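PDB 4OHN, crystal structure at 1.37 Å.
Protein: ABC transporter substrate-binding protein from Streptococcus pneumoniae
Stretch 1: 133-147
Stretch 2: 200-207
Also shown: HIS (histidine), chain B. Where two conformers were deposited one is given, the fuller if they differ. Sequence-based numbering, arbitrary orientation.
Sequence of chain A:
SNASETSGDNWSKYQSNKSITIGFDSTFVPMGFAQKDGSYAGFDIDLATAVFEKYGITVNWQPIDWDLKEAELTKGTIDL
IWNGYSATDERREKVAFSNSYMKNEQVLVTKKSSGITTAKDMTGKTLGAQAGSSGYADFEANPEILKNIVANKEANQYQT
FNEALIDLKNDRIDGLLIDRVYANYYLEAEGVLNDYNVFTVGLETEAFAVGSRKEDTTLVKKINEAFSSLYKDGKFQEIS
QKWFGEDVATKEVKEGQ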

# COMPACT_ATOMS: atom_id res chain seq x y z
N SER A 133 -8.63 -2.55 -1.42
CA SER A 133 -7.75 -2.22 -0.30
C SER A 133 -8.00 -3.02 0.97
O SER A 133 -9.10 -3.49 1.25
CB SER A 133 -7.84 -0.75 0.04
OG SER A 133 -9.07 -0.40 0.66
N SER A 134 -6.96 -3.12 1.77
CA SER A 134 -7.06 -3.72 3.09
C SER A 134 -8.00 -2.86 3.96
O SER A 134 -8.68 -3.39 4.82
CB SER A 134 -5.66 -3.84 3.71
OG SER A 134 -5.02 -2.61 3.70
N GLY A 135 -8.01 -1.57 3.73
CA GLY A 135 -8.93 -0.69 4.46
C GLY A 135 -10.37 -1.08 4.25
O GLY A 135 -11.15 -1.15 5.22
N TYR A 136 -10.77 -1.32 3.02
CA TYR A 136 -12.14 -1.74 2.76
C TYR A 136 -12.44 -3.07 3.43
O TYR A 136 -13.53 -3.27 4.00
CB TYR A 136 -12.45 -1.82 1.25
CG TYR A 136 -13.87 -2.24 1.01
CD1 TYR A 136 -14.91 -1.37 1.28
CD2 TYR A 136 -14.19 -3.52 0.62
CE1 TYR A 136 -16.23 -1.75 1.12
CE2 TYR A 136 -15.52 -3.91 0.47
CZ TYR A 136 -16.52 -3.01 0.72
OH TYR A 136 -17.84 -3.37 0.55
N ALA A 137 -11.49 -3.99 3.40
CA ALA A 137 -11.70 -5.27 4.06
C ALA A 137 -11.92 -5.08 5.57
O ALA A 137 -12.76 -5.73 6.17
CB ALA A 137 -10.53 -6.22 3.82
N ASP A 138 -11.20 -4.15 6.18
CA ASP A 138 -11.35 -3.92 7.61
C ASP A 138 -12.66 -3.18 7.91
O ASP A 138 -13.25 -3.37 8.97
CB ASP A 138 -10.13 -3.15 8.16
CG ASP A 138 -9.72 -3.59 9.56
OD1 ASP A 138 -10.10 -4.70 10.00
OD2 ASP A 138 -9.00 -2.82 10.23
N PHE A 139 -13.12 -2.35 6.98
CA PHE A 139 -14.44 -1.71 7.10
C PHE A 139 -15.54 -2.75 7.21
O PHE A 139 -16.45 -2.63 8.05
CB PHE A 139 -14.66 -0.82 5.88
CG PHE A 139 -16.07 -0.34 5.69
CD1 PHE A 139 -16.52 0.79 6.35
CD2 PHE A 139 -16.91 -0.96 4.78
CE1 PHE A 139 -17.80 1.26 6.14
CE2 PHE A 139 -18.19 -0.49 4.57
CZ PHE A 139 -18.63 0.64 5.27
N GLU A 140 -15.46 -3.79 6.39
CA GLU A 140 -16.46 -4.86 6.43
C GLU A 140 -16.29 -5.76 7.66
O GLU A 140 -17.28 -6.22 8.22
CB GLU A 140 -16.38 -5.71 5.16
CG GLU A 140 -16.69 -4.96 3.88
CD GLU A 140 -18.18 -4.97 3.53
OE1 GLU A 140 -18.59 -5.76 2.66
OE2 GLU A 140 -18.93 -4.18 4.13
N ALA A 141 -15.05 -6.02 8.06
CA ALA A 141 -14.77 -6.95 9.15
C ALA A 141 -14.98 -6.37 10.55
O ALA A 141 -15.15 -7.13 11.52
CB ALA A 141 -13.36 -7.50 9.01
N ASN A 142 -14.96 -5.05 10.66
CA ASN A 142 -15.14 -4.36 11.95
C ASN A 142 -16.28 -3.38 11.85
O ASN A 142 -16.08 -2.17 11.92
CB ASN A 142 -13.87 -3.61 12.34
CG ASN A 142 -12.72 -4.53 12.63
OD1 ASN A 142 -12.03 -4.97 11.72
ND2 ASN A 142 -12.52 -4.84 13.91
N PRO A 143 -17.50 -3.90 11.68
CA PRO A 143 -18.59 -2.99 11.31
C PRO A 143 -18.95 -1.95 12.36
O PRO A 143 -19.57 -0.96 12.00
CB PRO A 143 -19.77 -3.94 11.04
CG PRO A 143 -19.42 -5.20 11.72
CD PRO A 143 -17.93 -5.31 11.67
N GLU A 144 -18.57 -2.16 13.62
CA GLU A 144 -18.88 -1.19 14.66
C GLU A 144 -18.14 0.14 14.49
O GLU A 144 -18.58 1.16 15.01
CB GLU A 144 -18.56 -1.78 16.04
CG GLU A 144 -17.06 -1.94 16.36
CD GLU A 144 -16.40 -3.18 15.74
OE1 GLU A 144 -17.07 -3.95 15.02
OE2 GLU A 144 -15.20 -3.38 16.00
N ILE A 145 -17.00 0.11 13.81
CA ILE A 145 -16.20 1.31 13.63
C ILE A 145 -16.82 2.35 12.70
O ILE A 145 -16.98 3.50 13.06
CB ILE A 145 -14.82 0.91 13.08
CG1 ILE A 145 -14.05 0.00 14.06
CG2 ILE A 145 -13.98 2.13 12.76
CD1 ILE A 145 -13.72 0.63 15.40
N LEU A 146 -17.20 1.93 11.50
CA LEU A 146 -17.84 2.82 10.54
C LEU A 146 -19.04 2.20 9.85
O LEU A 146 -19.98 2.90 9.56
CB LEU A 146 -16.86 3.29 9.46
CG LEU A 146 -15.95 4.42 9.86
CD1 LEU A 146 -14.78 4.50 8.91
CD2 LEU A 146 -16.70 5.73 9.90
N LYS A 147 -19.06 1.00 9.42
CA LYS A 147 -20.09 0.48 8.56
C LYS A 147 -21.46 0.63 9.16
O LYS A 147 -22.38 0.97 8.46
CB LYS A 147 -19.80 -0.99 8.26
CG LYS A 147 -20.80 -1.63 7.31
CD LYS A 147 -20.44 -3.05 6.91
CE LYS A 147 -21.52 -3.62 6.01
NZ LYS A 147 -21.29 -5.04 5.66
N HIS B . -2.33 -0.77 1.92
CA HIS B . -3.56 -1.04 1.13
C HIS B . -3.57 -2.46 0.61
O HIS B . -2.58 -3.19 0.83
CB HIS B . -3.81 0.02 0.03
CG HIS B . -2.98 -0.10 -1.22
ND1 HIS B . -3.52 0.21 -2.46
CD2 HIS B . -1.67 -0.37 -1.44
CE1 HIS B . -2.58 0.10 -3.38
NE2 HIS B . -1.45 -0.25 -2.79
OXT HIS B . -4.59 -2.83 -0.01
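Stretch 2 (200-207) TVGLETEA

Stretch 2 lies along stretch 1 as a mostly irregular strip, with an apolar cluster toward one end and one buried-serine hydrogen bond at the other. The two run in opposite senses: Ile 145 has its CA nearest that of Val 201, at 7.1 Å, whereas the CA atoms of Ser 134 and Glu 206 are 9.1 Å apart. The contact buries 366 Å², both sides summed.

Stretch 1 is helical from Ser 134 to Ala 141. Ser 133 caps its start, with Tyr 136 N donating to Ser 133 OG at 3.1 Å. Asn 142 then leaves helical angles. Stretch 2 is extended at Thr 200 and from Leu 203 on; between them Val 201 (psi 22°) and Gly 202 (phi 90°, psi 13°) form a turn-like break. At the Gly 202 angles a CB would be jammed against the carbonyl O of Val 201, so glycine fits here. A strand begins at Glu 206.

Ile 145 is the center of the apolar part. Its CG2 lies 4.0 Å from Val 201 CG2 and 3.4 Å from Val 201 O. Its CG1 packs 4.0 Å from Leu 203 CD2. Leu 146 adds a looser contact, CD1 to Val 201 CG2 at 4.4 Å.

Leu 203 has the largest area covered. Its CA-to-CB bond points sideways, but the end of the side chain comes nearer to stretch 1. Leu 203 CD2 sits 3.3 Å from Asp 138 OD2 and 4.3 Å from Asn 142 CB. The O of water 1 lies 2.7 Å from Asp 138 OD2 and 3.3 Å from Glu 204 O, the second contact weak. It can donate to either, but has more acceptors in reach than protons, so a bridge is possible rather than certain.

At the helix start, Ser 134 OG donates to Glu 206 OE2 at 2.8 Å. Both CA-to-CB bonds point toward the other stretch. Ser 134 N also donates to OXT of the bound histidine at 3.0 Å, so this residue meets both ligand and stretch 2.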

# COMPACT_ATOMS: atom_id res chain seq x y z
N THR A 200 -7.07 8.80 12.66
CA THR A 200 -7.37 7.39 12.85
C THR A 200 -8.73 7.23 13.51
O THR A 200 -9.26 8.14 14.13
CB THR A 200 -6.25 6.67 13.62
OG1 THR A 200 -6.04 7.35 14.85
CG2 THR A 200 -4.92 6.62 12.82
N VAL A 201 -9.30 6.04 13.37
CA VAL A 201 -10.65 5.74 13.81
C VAL A 201 -10.72 4.42 14.58
O VAL A 201 -11.78 3.81 14.72
CB VAL A 201 -11.65 5.73 12.63
CG1 VAL A 201 -11.81 7.15 12.05
CG2 VAL A 201 -11.24 4.74 11.58
N GLY A 202 -9.59 3.99 15.11
CA GLY A 202 -9.57 2.87 16.03
C GLY A 202 -9.37 1.52 15.37
O GLY A 202 -9.57 0.49 16.02
N LEU A 203 -8.99 1.50 14.10
CA LEU A 203 -8.59 0.24 13.46
C LEU A 203 -7.20 -0.11 13.96
O LEU A 203 -6.45 0.75 14.40
CB LEU A 203 -8.62 0.37 11.95
CG LEU A 203 -10.01 0.66 11.40
CD1 LEU A 203 -9.95 1.06 9.95
CD2 LEU A 203 -10.94 -0.55 11.60
N GLU A 204 -6.87 -1.40 13.97
CA GLU A 204 -5.55 -1.76 14.44
C GLU A 204 -4.50 -1.38 13.40
O GLU A 204 -4.76 -1.38 12.20
CB GLU A 204 -5.43 -3.23 14.84
CG GLU A 204 -4.18 -3.53 15.66
CD GLU A 204 -3.98 -2.55 16.81
OE1 GLU A 204 -4.88 -2.46 17.67
OE2 GLU A 204 -2.94 -1.85 16.84
N THR A 205 -3.30 -1.09 13.85
CA THR A 205 -2.23 -0.75 12.93
C THR A 205 -2.00 -1.87 11.91
O THR A 205 -2.32 -3.04 12.15
CB THR A 205 -0.93 -0.45 13.68
OG1 THR A 205 -0.58 -1.58 14.48
CG2 THR A 205 -1.10 0.77 14.56
N GLU A 206 -1.47 -1.48 10.76
CA GLU A 206 -1.03 -2.40 9.75
C GLU A 206 0.51 -2.33 9.66
O GLU A 206 1.17 -1.43 10.21
CB GLU A 206 -1.64 -2.05 8.37
CG GLU A 206 -3.17 -2.32 8.22
CD GLU A 206 -3.73 -1.90 6.86
OE1 GLU A 206 -3.04 -1.13 6.17
OE2 GLU A 206 -4.84 -2.35 6.46
N ALA A 207 1.07 -3.30 8.96
CA ALA A 207 2.43 -3.23 8.46
C ALA A 207 2.45 -3.63 7.00
O ALA A 207 1.69 -4.48 6.55
CB ALA A 207 3.35 -4.12 9.26
O HOH W 1 -6.52 -1.98 9.42